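Iron-regulated outer membrane protein (Neisseria meningitidis, PDB 4B7O) carries iron across the meningococcal outer membrane as a TonB-dependent transporter, and probably has siderophore-uptake and receptor activity like others of its family. Local coordinates at residues F551-S556 with L594-R599; H497-S502 with G543-D548; A605-S610 with W639-A644. All coordinates share one frame; numbering follows the deposited sequence.

Contact 1: residues F551-S556 with L594-R599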
ATOM      1  N   PHE A 551     -19.088  23.597   5.859  1.00 47.88           N
ATOM      2  CA  PHE A 551     -19.568  22.246   5.827  1.00 45.23           C
ATOM      3  C   PHE A 551     -19.006  21.675   4.546  1.00 45.41           C
ATOM      4  O   PHE A 551     -18.880  22.400   3.554  1.00 47.64           O
ATOM      5  CB  PHE A 551     -21.093  22.212   5.896  1.00 45.08           C
ATOM      6  CG  PHE A 551     -21.665  20.826   5.915  1.00 47.95           C
ATOM      7  CD1 PHE A 551     -21.504  19.994   7.025  1.00 54.43           C
ATOM      8  CD2 PHE A 551     -22.346  20.324   4.825  1.00 53.52           C
ATOM      9  CE1 PHE A 551     -22.000  18.674   7.036  1.00 51.83           C
ATOM     10  CE2 PHE A 551     -22.857  19.000   4.833  1.00 54.46           C
ATOM     11  CZ  PHE A 551     -22.673  18.170   5.935  1.00 46.32           C
ATOM     12  N   ALA A 552     -18.561  20.421   4.610  1.00 39.74           N
ATOM     13  CA  ALA A 552     -18.093  19.674   3.440  1.00 38.56           C
ATOM     14  C   ALA A 552     -18.663  18.234   3.474  1.00 36.68           C
ATOM     15  O   ALA A 552     -18.939  17.683   4.549  1.00 33.32           O
ATOM     16  CB  ALA A 552     -16.566  19.636   3.406  1.00 31.17           C
ATOM     17  N   ALA A 553     -18.846  17.621   2.311  1.00 32.01           N
ATOM     18  CA  ALA A 553     -19.308  16.243   2.296  1.00 36.58           C
ATOM     19  C   ALA A 553     -18.866  15.615   0.996  1.00 35.41           C
ATOM     20  O   ALA A 553     -18.492  16.327   0.070  1.00 36.07           O
ATOM     21  CB  ALA A 553     -20.844  16.111   2.520  1.00 29.22           C
ATOM     22  N   ASN A 554     -18.888  14.290   0.933  1.00 34.46           N
ATOM     23  CA  ASN A 554     -18.651  13.618  -0.326  1.00 36.54           C
ATOM     24  C   ASN A 554     -19.128  12.196  -0.192  1.00 36.46           C
ATOM     25  O   ASN A 554     -19.288  11.716   0.927  1.00 31.65           O
ATOM     26  CB  ASN A 554     -17.174  13.672  -0.706  1.00 34.46           C
ATOM     27  CG  ASN A 554     -16.299  13.235   0.419  1.00 43.84           C
ATOM     28  OD1 ASN A 554     -16.084  12.055   0.598  1.00 41.02           O
ATOM     29  ND2 ASN A 554     -15.790  14.192   1.197  1.00 45.80           N
ATOM     30  N   GLY A 555     -19.335  11.546  -1.334  1.00 33.02           N
ATOM     31  CA  GLY A 555     -19.811  10.199  -1.381  1.00 33.09           C
ATOM     32  C   GLY A 555     -19.427   9.549  -2.704  1.00 34.82           C
ATOM     33  O   GLY A 555     -19.068  10.232  -3.648  1.00 36.48           O
ATOM     34  N   SER A 556     -19.505   8.228  -2.752  1.00 30.07           N
ATOM     35  CA  SER A 556     -19.175   7.481  -3.910  1.00 30.21           C
ATOM     36  C   SER A 556     -19.994   6.247  -3.843  1.00 30.02           C
ATOM     37  O   SER A 556     -20.345   5.823  -2.764  1.00 31.37           O
ATOM     38  CB  SER A 556     -17.707   7.035  -3.887  1.00 34.90           C
ATOM     39  OG  SER A 556     -16.820   8.025  -4.413  1.00 39.16           O
ATOM     40  N   LEU A 594     -19.135   7.591   2.407  1.00 33.78           N
ATOM     41  CA  LEU A 594     -19.605   8.915   2.592  1.00 36.47           C
ATOM     42  C   LEU A 594     -18.677   9.503   3.589  1.00 37.38           C
ATOM     43  O   LEU A 594     -18.226   8.806   4.497  1.00 38.19           O
ATOM     44  CB  LEU A 594     -21.025   8.929   3.185  1.00 35.06           C
ATOM     45  CG  LEU A 594     -22.139   8.352   2.307  1.00 39.58           C
ATOM     46  CD1 LEU A 594     -23.257   7.665   3.069  1.00 37.37           C
ATOM     47  CD2 LEU A 594     -22.762   9.382   1.402  1.00 39.69           C
ATOM     48  N   GLY A 595     -18.430  10.796   3.453  1.00 38.42           N
ATOM     49  CA  GLY A 595     -17.619  11.533   4.398  1.00 38.58           C
ATOM     50  C   GLY A 595     -18.253  12.894   4.507  1.00 42.92           C
ATOM     51  O   GLY A 595     -18.777  13.390   3.525  1.00 45.95           O
ATOM     52  N   ALA A 596     -18.238  13.493   5.691  1.00 39.28           N
ATOM     53  CA  ALA A 596     -18.758  14.832   5.870  1.00 43.60           C
ATOM     54  C   ALA A 596     -17.860  15.527   6.895  1.00 47.86           C
ATOM     55  O   ALA A 596     -17.198  14.862   7.691  1.00 47.51           O
ATOM     56  CB  ALA A 596     -20.205  14.766   6.349  1.00 39.11           C
ATOM     57  N   SER A 597     -17.840  16.850   6.902  1.00 45.41           N
ATOM     58  CA  SER A 597     -17.087  17.567   7.920  1.00 40.52           C
ATOM     59  C   SER A 597     -17.578  18.966   8.168  1.00 44.09           C
ATOM     60  O   SER A 597     -18.250  19.558   7.310  1.00 46.20           O
ATOM     61  CB  SER A 597     -15.612  17.609   7.578  1.00 40.95           C
ATOM     62  OG  SER A 597     -15.433  18.125   6.306  1.00 42.68           O
ATOM     63  N   TYR A 598     -17.233  19.498   9.344  1.00 40.90           N
ATOM     64  CA  TYR A 598     -17.724  20.777   9.777  1.00 42.17           C
ATOM     65  C   TYR A 598     -16.595  21.573  10.378  1.00 45.19           C
ATOM     66  O   TYR A 598     -15.833  21.077  11.195  1.00 48.64           O
ATOM     67  CB  TYR A 598     -18.851  20.579  10.768  1.00 45.64           C
ATOM     68  CG  TYR A 598     -19.413  21.863  11.334  1.00 53.82           C
ATOM     69  CD1 TYR A 598     -20.176  22.742  10.544  1.00 55.83           C
ATOM     70  CD2 TYR A 598     -19.243  22.176  12.680  1.00 59.72           C
ATOM     71  CE1 TYR A 598     -20.724  23.907  11.078  1.00 52.57           C
ATOM     72  CE2 TYR A 598     -19.789  23.336  13.219  1.00 64.33           C
ATOM     73  CZ  TYR A 598     -20.523  24.194  12.412  1.00 56.99           C
ATOM     74  OH  TYR A 598     -21.024  25.333  12.964  1.00 57.40           O
ATOM     75  N   ARG A 599     -16.454  22.812   9.965  1.00 45.76           N
ATOM     76  CA  ARG A 599     -15.415  23.632  10.541  1.00 49.58           C
ATOM     77  C   ARG A 599     -15.893  25.018  10.893  1.00 49.43           C
ATOM     78  O   ARG A 599     -16.308  25.747  10.002  1.00 49.41           O
ATOM     79  CB  ARG A 599     -14.301  23.787   9.537  1.00 54.45           C
ATOM     80  CG  ARG A 599     -13.633  22.500   9.156  1.00 60.14           C
ATOM     81  CD  ARG A 599     -12.182  22.840   8.955  1.00 70.55           C
ATOM     82  NE  ARG A 599     -11.683  23.555  10.130  1.00 84.61           N
ATOM     83  CZ  ARG A 599     -10.546  24.258  10.186  1.00 86.43           C
ATOM     84  NH1 ARG A 599      -9.755  24.377   9.119  1.00 79.75           N
ATOM     85  NH2 ARG A 599     -10.200  24.849  11.325  1.00 83.14           N
TER

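Contact 2: residues H497-S502 with G543-D548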
ATOM      1  N   HIS A 497     -19.928  25.373  -5.022  1.00 44.49           N
ATOM      2  CA  HIS A 497     -19.880  24.510  -3.839  1.00 37.55           C
ATOM      3  C   HIS A 497     -20.169  23.058  -4.110  1.00 41.51           C
ATOM      4  O   HIS A 497     -20.269  22.272  -3.162  1.00 42.96           O
ATOM      5  CB  HIS A 497     -20.923  24.944  -2.826  1.00 41.63           C
ATOM      6  CG  HIS A 497     -20.722  26.315  -2.247  1.00 40.97           C
ATOM      7  ND1 HIS A 497     -21.731  26.981  -1.608  1.00 43.43           N
ATOM      8  CD2 HIS A 497     -19.603  27.160  -2.227  1.00 37.34           C
ATOM      9  CE1 HIS A 497     -21.265  28.195  -1.193  1.00 45.93           C
ATOM     10  NE2 HIS A 497     -19.965  28.302  -1.579  1.00 43.41           N
ATOM     11  N   TRP A 498     -20.336  22.674  -5.369  1.00 37.43           N
ATOM     12  CA  TRP A 498     -20.841  21.375  -5.697  1.00 37.16           C
ATOM     13  C   TRP A 498     -20.106  20.769  -6.855  1.00 41.99           C
ATOM     14  O   TRP A 498     -19.853  21.434  -7.851  1.00 40.46           O
ATOM     15  CB  TRP A 498     -22.300  21.446  -6.147  1.00 35.81           C
ATOM     16  CG  TRP A 498     -23.321  21.565  -5.068  1.00 35.60           C
ATOM     17  CD1 TRP A 498     -23.855  22.737  -4.539  1.00 35.44           C
ATOM     18  CD2 TRP A 498     -23.944  20.480  -4.298  1.00 37.70           C
ATOM     19  NE1 TRP A 498     -24.774  22.451  -3.560  1.00 35.25           N
ATOM     20  CE2 TRP A 498     -24.874  21.116  -3.368  1.00 38.13           C
ATOM     21  CE3 TRP A 498     -23.817  19.095  -4.273  1.00 40.14           C
ATOM     22  CZ2 TRP A 498     -25.629  20.378  -2.462  1.00 38.93           C
ATOM     23  CZ3 TRP A 498     -24.618  18.357  -3.379  1.00 38.71           C
ATOM     24  CH2 TRP A 498     -25.501  18.984  -2.496  1.00 35.71           C
ATOM     25  N   SER A 499     -19.851  19.461  -6.788  1.00 36.05           N
ATOM     26  CA  SER A 499     -19.411  18.795  -7.978  1.00 38.44           C
ATOM     27  C   SER A 499     -20.009  17.370  -8.043  1.00 35.80           C
ATOM     28  O   SER A 499     -20.359  16.811  -7.023  1.00 31.69           O
ATOM     29  CB  SER A 499     -17.867  18.880  -8.094  1.00 41.09           C
ATOM     30  OG  SER A 499     -17.278  17.774  -7.498  1.00 47.32           O
ATOM     31  N   PHE A 500     -20.220  16.855  -9.252  1.00 33.82           N
ATOM     32  CA  PHE A 500     -20.752  15.520  -9.433  1.00 32.17           C
ATOM     33  C   PHE A 500     -19.888  14.767 -10.383  1.00 30.33           C
ATOM     34  O   PHE A 500     -19.348  15.366 -11.294  1.00 34.71           O
ATOM     35  CB  PHE A 500     -22.179  15.620  -9.943  1.00 35.72           C
ATOM     36  CG  PHE A 500     -23.129  16.327  -8.960  1.00 36.33           C
ATOM     37  CD1 PHE A 500     -23.802  15.605  -7.972  1.00 37.00           C
ATOM     38  CD2 PHE A 500     -23.330  17.695  -9.022  1.00 31.87           C
ATOM     39  CE1 PHE A 500     -24.670  16.241  -7.079  1.00 34.90           C
ATOM     40  CE2 PHE A 500     -24.168  18.352  -8.119  1.00 31.99           C
ATOM     41  CZ  PHE A 500     -24.853  17.631  -7.165  1.00 34.82           C
ATOM     42  N   SER A 501     -19.711  13.472 -10.183  1.00 28.95           N
ATOM     43  CA  SER A 501     -18.726  12.737 -11.016  1.00 31.69           C
ATOM     44  C   SER A 501     -19.100  11.333 -11.401  1.00 29.38           C
ATOM     45  O   SER A 501     -19.891  10.716 -10.739  1.00 31.63           O
ATOM     46  CB  SER A 501     -17.359  12.697 -10.372  1.00 36.91           C
ATOM     47  OG  SER A 501     -17.376  11.947  -9.158  1.00 42.57           O
ATOM     48  N   SER A 502     -18.544  10.831 -12.488  1.00 28.54           N
ATOM     49  CA  SER A 502     -18.678   9.423 -12.758  1.00 28.62           C
ATOM     50  C   SER A 502     -17.544   8.972 -13.616  1.00 27.40           C
ATOM     51  O   SER A 502     -16.885   9.773 -14.198  1.00 29.66           O
ATOM     52  CB  SER A 502     -20.024   9.076 -13.386  1.00 28.34           C
ATOM     53  OG  SER A 502     -20.290   9.957 -14.446  1.00 36.96           O
ATOM     54  N   GLY A 543     -20.052   9.812  -8.000  1.00 32.75           N
ATOM     55  CA  GLY A 543     -19.691  10.471  -6.744  1.00 32.73           C
ATOM     56  C   GLY A 543     -20.204  11.873  -6.740  1.00 31.16           C
ATOM     57  O   GLY A 543     -20.762  12.288  -7.710  1.00 35.96           O
ATOM     58  N   PHE A 544     -19.984  12.593  -5.653  1.00 29.26           N
ATOM     59  CA  PHE A 544     -20.372  13.988  -5.518  1.00 33.00           C
ATOM     60  C   PHE A 544     -19.458  14.599  -4.440  1.00 33.69           C
ATOM     61  O   PHE A 544     -18.866  13.892  -3.576  1.00 31.08           O
ATOM     62  CB  PHE A 544     -21.904  14.120  -5.129  1.00 33.09           C
ATOM     63  CG  PHE A 544     -22.133  13.903  -3.714  1.00 31.21           C
ATOM     64  CD1 PHE A 544     -21.971  14.931  -2.841  1.00 33.45           C
ATOM     65  CD2 PHE A 544     -22.315  12.625  -3.226  1.00 34.06           C
ATOM     66  CE1 PHE A 544     -22.060  14.699  -1.460  1.00 39.59           C
ATOM     67  CE2 PHE A 544     -22.424  12.387  -1.862  1.00 34.51           C
ATOM     68  CZ  PHE A 544     -22.287  13.426  -0.975  1.00 34.31           C
ATOM     69  N   ASN A 545     -19.303  15.903  -4.482  1.00 34.55           N
ATOM     70  CA  ASN A 545     -18.476  16.560  -3.457  1.00 33.27           C
ATOM     71  C   ASN A 545     -19.179  17.831  -3.194  1.00 34.61           C
ATOM     72  O   ASN A 545     -19.631  18.481  -4.118  1.00 34.68           O
ATOM     73  CB  ASN A 545     -17.075  16.858  -3.996  1.00 34.16           C
ATOM     74  CG  ASN A 545     -16.328  15.587  -4.389  1.00 39.86           C
ATOM     75  OD1 ASN A 545     -16.547  15.018  -5.471  1.00 39.28           O
ATOM     76  ND2 ASN A 545     -15.486  15.083  -3.472  1.00 38.49           N
ATOM     77  N   TYR A 546     -19.291  18.187  -1.936  1.00 35.96           N
ATOM     78  CA  TYR A 546     -19.856  19.433  -1.564  1.00 35.66           C
ATOM     79  C   TYR A 546     -18.902  20.137  -0.658  1.00 35.41           C
ATOM     80  O   TYR A 546     -18.348  19.519   0.223  1.00 39.59           O
ATOM     81  CB  TYR A 546     -21.211  19.226  -0.856  1.00 38.10           C
ATOM     82  CG  TYR A 546     -21.750  20.527  -0.284  1.00 39.50           C
ATOM     83  CD1 TYR A 546     -22.523  21.406  -1.050  1.00 37.53           C
ATOM     84  CD2 TYR A 546     -21.384  20.932   0.976  1.00 39.90           C
ATOM     85  CE1 TYR A 546     -22.959  22.605  -0.525  1.00 37.45           C
ATOM     86  CE2 TYR A 546     -21.807  22.122   1.488  1.00 40.84           C
ATOM     87  CZ  TYR A 546     -22.617  22.942   0.749  1.00 39.59           C
ATOM     88  OH  TYR A 546     -22.994  24.127   1.353  1.00 43.77           O
ATOM     89  N   ASN A 547     -18.743  21.450  -0.819  1.00 40.23           N
ATOM     90  CA  ASN A 547     -17.887  22.249   0.091  1.00 40.62           C
ATOM     91  C   ASN A 547     -18.240  23.745   0.107  1.00 41.88           C
ATOM     92  O   ASN A 547     -18.142  24.403  -0.930  1.00 44.99           O
ATOM     93  CB  ASN A 547     -16.408  22.101  -0.312  1.00 35.17           C
ATOM     94  CG  ASN A 547     -15.457  22.812   0.662  1.00 36.76           C
ATOM     95  OD1 ASN A 547     -15.796  23.096   1.790  1.00 38.06           O
ATOM     96  ND2 ASN A 547     -14.275  23.132   0.193  1.00 40.98           N
ATOM     97  N   ASP A 548     -18.613  24.296   1.249  1.00 39.64           N
ATOM     98  CA  ASP A 548     -18.910  25.733   1.309  1.00 45.90           C
ATOM     99  C   ASP A 548     -17.939  26.443   2.249  1.00 48.51           C
ATOM    100  O   ASP A 548     -18.221  27.518   2.770  1.00 52.71           O
ATOM    101  CB  ASP A 548     -20.360  25.960   1.758  1.00 44.14           C
ATOM    102  CG  ASP A 548     -20.580  25.512   3.173  1.00 44.96           C
ATOM    103  OD1 ASP A 548     -19.605  25.571   3.934  1.00 42.84           O
ATOM    104  OD2 ASP A 548     -21.703  25.093   3.524  1.00 47.30           O
TER
HETATM  105  O   HOH W   1     -17.882  14.540  -7.778  1.00 41.70           O

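Contact 3: residues A605-S610 with W639-A644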
ATOM      1  N   ALA A 605     -15.060  18.817  13.015  1.00 38.54           N
ATOM      2  CA  ALA A 605     -15.770  17.556  13.223  1.00 40.48           C
ATOM      3  C   ALA A 605     -15.821  16.790  11.886  1.00 44.29           C
ATOM      4  O   ALA A 605     -16.181  17.392  10.855  1.00 41.51           O
ATOM      5  CB  ALA A 605     -17.197  17.797  13.715  1.00 35.83           C
ATOM      6  N   LYS A 606     -15.503  15.490  11.898  1.00 33.31           N
ATOM      7  CA  LYS A 606     -15.550  14.705  10.667  1.00 34.79           C
ATOM      8  C   LYS A 606     -16.285  13.430  10.899  1.00 32.84           C
ATOM      9  O   LYS A 606     -16.284  12.962  11.987  1.00 37.32           O
ATOM     10  CB  LYS A 606     -14.153  14.367  10.170  1.00 32.31           C
ATOM     11  CG  LYS A 606     -13.246  15.590  10.094  1.00 38.17           C
ATOM     12  CD  LYS A 606     -11.930  15.266   9.398  1.00 40.45           C
ATOM     13  CE  LYS A 606     -10.828  16.175   9.926  1.00 42.47           C
ATOM     14  NZ  LYS A 606      -9.619  16.183   9.067  1.00 46.68           N
ATOM     15  N   VAL A 607     -16.861  12.851   9.856  1.00 32.50           N
ATOM     16  CA  VAL A 607     -17.505  11.572   9.936  1.00 33.84           C
ATOM     17  C   VAL A 607     -17.287  10.822   8.667  1.00 36.66           C
ATOM     18  O   VAL A 607     -17.245  11.443   7.596  1.00 38.19           O
ATOM     19  CB  VAL A 607     -19.042  11.654  10.122  1.00 40.59           C
ATOM     20  CG1 VAL A 607     -19.357  11.745  11.593  1.00 41.37           C
ATOM     21  CG2 VAL A 607     -19.650  12.849   9.382  1.00 38.13           C
ATOM     22  N   GLY A 608     -17.163   9.481   8.764  1.00 34.31           N
ATOM     23  CA  GLY A 608     -17.052   8.706   7.555  1.00 31.02           C
ATOM     24  C   GLY A 608     -17.640   7.358   7.755  1.00 33.80           C
ATOM     25  O   GLY A 608     -17.756   6.912   8.882  1.00 34.39           O
ATOM     26  N   VAL A 609     -17.966   6.705   6.646  1.00 30.68           N
ATOM     27  CA  VAL A 609     -18.513   5.395   6.646  1.00 29.59           C
ATOM     28  C   VAL A 609     -18.215   4.721   5.321  1.00 33.20           C
ATOM     29  O   VAL A 609     -18.177   5.352   4.242  1.00 35.89           O
ATOM     30  CB  VAL A 609     -20.046   5.400   6.957  1.00 31.79           C
ATOM     31  CG1 VAL A 609     -20.829   6.310   6.021  1.00 28.19           C
ATOM     32  CG2 VAL A 609     -20.630   3.973   6.925  1.00 32.49           C
ATOM     33  N   SER A 610     -17.977   3.424   5.387  1.00 33.37           N
ATOM     34  CA  SER A 610     -17.574   2.709   4.220  1.00 32.35           C
ATOM     35  C   SER A 610     -17.997   1.290   4.357  1.00 34.12           C
ATOM     36  O   SER A 610     -18.008   0.748   5.463  1.00 35.91           O
ATOM     37  CB  SER A 610     -16.060   2.733   4.131  1.00 34.96           C
ATOM     38  OG  SER A 610     -15.688   2.294   2.856  1.00 47.13           O
ATOM     39  N   TRP A 639     -16.956   2.877  10.467  1.00 35.62           N
ATOM     40  CA  TRP A 639     -17.339   4.243  10.795  1.00 33.32           C
ATOM     41  C   TRP A 639     -16.180   4.894  11.436  1.00 34.78           C
ATOM     42  O   TRP A 639     -15.533   4.285  12.256  1.00 33.88           O
ATOM     43  CB  TRP A 639     -18.463   4.289  11.818  1.00 36.84           C
ATOM     44  CG  TRP A 639     -19.731   3.590  11.388  1.00 37.87           C
ATOM     45  CD1 TRP A 639     -19.978   2.245  11.411  1.00 36.24           C
ATOM     46  CD2 TRP A 639     -20.955   4.193  10.839  1.00 36.69           C
ATOM     47  NE1 TRP A 639     -21.225   1.969  10.940  1.00 43.01           N
ATOM     48  CE2 TRP A 639     -21.872   3.092  10.597  1.00 39.10           C
ATOM     49  CE3 TRP A 639     -21.356   5.496  10.523  1.00 37.15           C
ATOM     50  CZ2 TRP A 639     -23.146   3.283  10.061  1.00 43.85           C
ATOM     51  CZ3 TRP A 639     -22.647   5.692   9.984  1.00 39.89           C
ATOM     52  CH2 TRP A 639     -23.521   4.613   9.760  1.00 46.24           C
ATOM     53  N   THR A 640     -15.933   6.161  11.111  1.00 32.71           N
ATOM     54  CA  THR A 640     -14.860   6.898  11.717  1.00 30.79           C
ATOM     55  C   THR A 640     -15.473   8.215  12.081  1.00 33.46           C
ATOM     56  O   THR A 640     -16.458   8.607  11.459  1.00 33.81           O
ATOM     57  CB  THR A 640     -13.632   7.089  10.767  1.00 34.49           C
ATOM     58  OG1 THR A 640     -14.043   7.375   9.432  1.00 36.43           O
ATOM     59  CG2 THR A 640     -12.849   5.808  10.633  1.00 31.82           C
ATOM     60  N   ALA A 641     -14.927   8.909  13.082  1.00 29.73           N
ATOM     61  CA  ALA A 641     -15.399  10.261  13.395  1.00 31.41           C
ATOM     62  C   ALA A 641     -14.328  10.912  14.215  1.00 35.97           C
ATOM     63  O   ALA A 641     -13.591  10.224  14.921  1.00 40.02           O
ATOM     64  CB  ALA A 641     -16.687  10.231  14.216  1.00 30.36           C
ATOM     65  N   SER A 642     -14.251  12.238  14.183  1.00 35.12           N
ATOM     66  CA  SER A 642     -13.436  12.900  15.176  1.00 33.82           C
ATOM     67  C   SER A 642     -13.998  14.232  15.492  1.00 33.80           C
ATOM     68  O   SER A 642     -14.711  14.829  14.690  1.00 33.05           O
ATOM     69  CB  SER A 642     -11.952  13.070  14.747  1.00 36.35           C
ATOM     70  OG  SER A 642     -11.847  13.670  13.476  1.00 36.39           O
ATOM     71  N   LEU A 643     -13.612  14.734  16.653  1.00 35.39           N
ATOM     72  CA  LEU A 643     -14.007  16.056  17.045  1.00 36.25           C
ATOM     73  C   LEU A 643     -12.813  16.654  17.643  1.00 37.52           C
ATOM     74  O   LEU A 643     -12.194  16.033  18.485  1.00 39.69           O
ATOM     75  CB  LEU A 643     -15.110  15.940  18.081  1.00 39.38           C
ATOM     76  CG  LEU A 643     -15.683  17.244  18.584  1.00 46.37           C
ATOM     77  CD1 LEU A 643     -16.175  18.035  17.362  1.00 45.16           C
ATOM     78  CD2 LEU A 643     -16.834  16.916  19.540  1.00 42.43           C
ATOM     79  N   ALA A 644     -12.423  17.830  17.202  1.00 38.36           N
ATOM     80  CA  ALA A 644     -11.221  18.429  17.755  1.00 37.86           C
ATOM     81  C   ALA A 644     -11.384  19.925  17.938  1.00 36.77           C
ATOM     82  O   ALA A 644     -12.008  20.578  17.124  1.00 36.62           O
ATOM     83  CB  ALA A 644     -10.031  18.169  16.849  1.00 31.29           C
TER

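Contact 1: residues F551-S556 with L594-R599
Ala552 and Ser597 exchange two backbone hydrogen bonds across an antiparallel pair of strands, Ala552 N to Ser597 O at 2.9 Å and Ser597 N to Ala552 O at 2.7 Å. Asn554 and Gly595 form the next such ring, with Asn554 N 2.7 Å from Gly595 O. CA-H...O contacts fill the intervals between these bonds: Ala596 CA lies 3.1 Å from Ala552 O, which therefore meets both an N-H and a C-H of the facing strand. The strand axes run 175° apart in direction, almost exactly antiparallel.

Apolar contacts occupy the face that carries Phe551, Ala553, Leu594 and Ala596. The small methyls of Ala553 and Ala596 meet directly, CB to CB at 4.1 Å. With CG opposite its own backbone N (chi1 -178°), the Phe551 ring leans over the facing strand, setting CD1 3.3 Å from Ser597 O and CZ 4.2 Å from Ala596 CB. At the far end a methyl of Leu594, CD2, rests on the CA of Gly555, which has no side chain to intervene.

The other face is more polar. Ser597 OG lies 3.5 Å from Ala552 CB, and the Asn554 amide, folded in at chi1 50°, lies alongside the bare backbone of Gly595. Outside the two segments, Asn554 touches Ser65, and Ser556 OG is hydrogen-bonded to Ser65 N. Alternation of an apolar outer face with a polar inner one that meets the N-terminal part of the chain is characteristic of the transmembrane beta-barrel of TonB-dependent receptors, which encloses a plug domain.

Contact 2: residues H497-S502 with G543-D548
Tyr546 points the edge of its ring into one face of the Trp498 indole, a T-shaped stack between adjacent antiparallel strands of the TonB-dependent receptor barrel. The centroid of the Tyr546 ring is 4.8 Å from that of the five-membered ring of Trp498, with the planes at 68°. The touching atom is CD1 of Tyr546, 3.3 Å from Trp498 CE2; a chi1 of 172° swings the phenol toward the neighbouring strand, so that its CD1 edge stands over the indole face. Farther along the same face Phe500 CD1 meets Phe544 CB at 3.7 Å. At the strand ends Asp548 CB makes a CH-pi contact with His497, 3.8 Å from the centroid of the imidazole and 13° off the ring normal.

Five backbone hydrogen bonds fix this register: reciprocal pairs join Ser499 to Asn545 and Ser501 to Gly543, and Asn547 N donates to His497 O. The aromatic groups have second-shell support. Tyr546 OH donates to Asp548 OD2 at 2.7 Å, meeting the carboxylate on its anti side, which fixes the phenol end; Asp548 OD1 itself accepts from the backbone N of Thr550, in the turn that follows, and of Phe551, which opens the next strand. His495 packs edge-to-face with Trp498.

On the opposite, polar face, Asn545 OD1 accepts from Gly64 N, near the start of the modelled chain. A water bridges the two strands there: it donates to Asn545 OD1 at 2.7 Å and accepts from Ser501 OG at 3.0 Å and, weakly, from Ser499 OG at 3.3 Å.

Contact 3: residues A605-S610 with W639-A644
Trp639, its CG opposite the carbonyl carbon (chi1 -59°), lays its indole alongside Val609 on the facing strand, while Val609 holds CG2 anti to its N and beside the carbonyl carbon, which sets that methyl over the ring. The CH-pi contact is almost along the ring normal: CG2 of Val609 lies 3.8 Å from the centroid of the six-membered ring of Trp639, 4° off its normal, and Val609 CB is 3.8 Å from Trp639 CE3. Trp639 NE1 is hydrogen-bonded to Gln662 OE1 of the next strand. At the other end Leu643, extended away from its own N by a chi1 of -178°, reaches across with CD1 to lie 3.8 Å from Ala605 CB. Between them Val607 CG1 meets Ala641 CB at 4.0 Å, completing a row of apolar cross-strand pairs.

Reciprocal backbone hydrogen bonds alternate with these pairs. Lys606 N is 3.0 Å from Ser642 O, and Gly608 N is 2.9 Å from Thr640 O, each matched by a return bond. On the face opposite the indole, Thr640 OG1 lies 3.8 Å from the CA of Gly608, while the CB and CG of Lys606 pass beside Ser642 OG. Both hydroxyls are satisfied elsewhere, Thr640 OG1 by Glu91 O and Ser642 OG by Glu91 OE2. Apolar side chains on one face and hydroxyls bound to the plug region on the other are what the wall of a plugged TonB-dependent outer-membrane barrel presents.

In the fold
The three contacts are successive parts of one barrel wall. Contact 2 hands over to contact 1 where strand 535-547 pairs with strand 551-567, and contact 1 to contact 3 where strand 578-600 pairs with strand 603-618, centres about 10 and 9 Å apart. Contacts 2 and 3 stay about 10 Å apart at their nearest atoms. Contacts 1 and 2 are surface contacts, contact 3 partly buried. The chemistry of the apolar face varies along the wall: aromatic side chains, two in a T-shaped stack, in contact 2, alanines and a glycine beside Phe551 and Leu594 in contact 1, aliphatic groups and one indole in contact 3. Every inward face meets the plug region, through Gly64, Ser65 or Glu91.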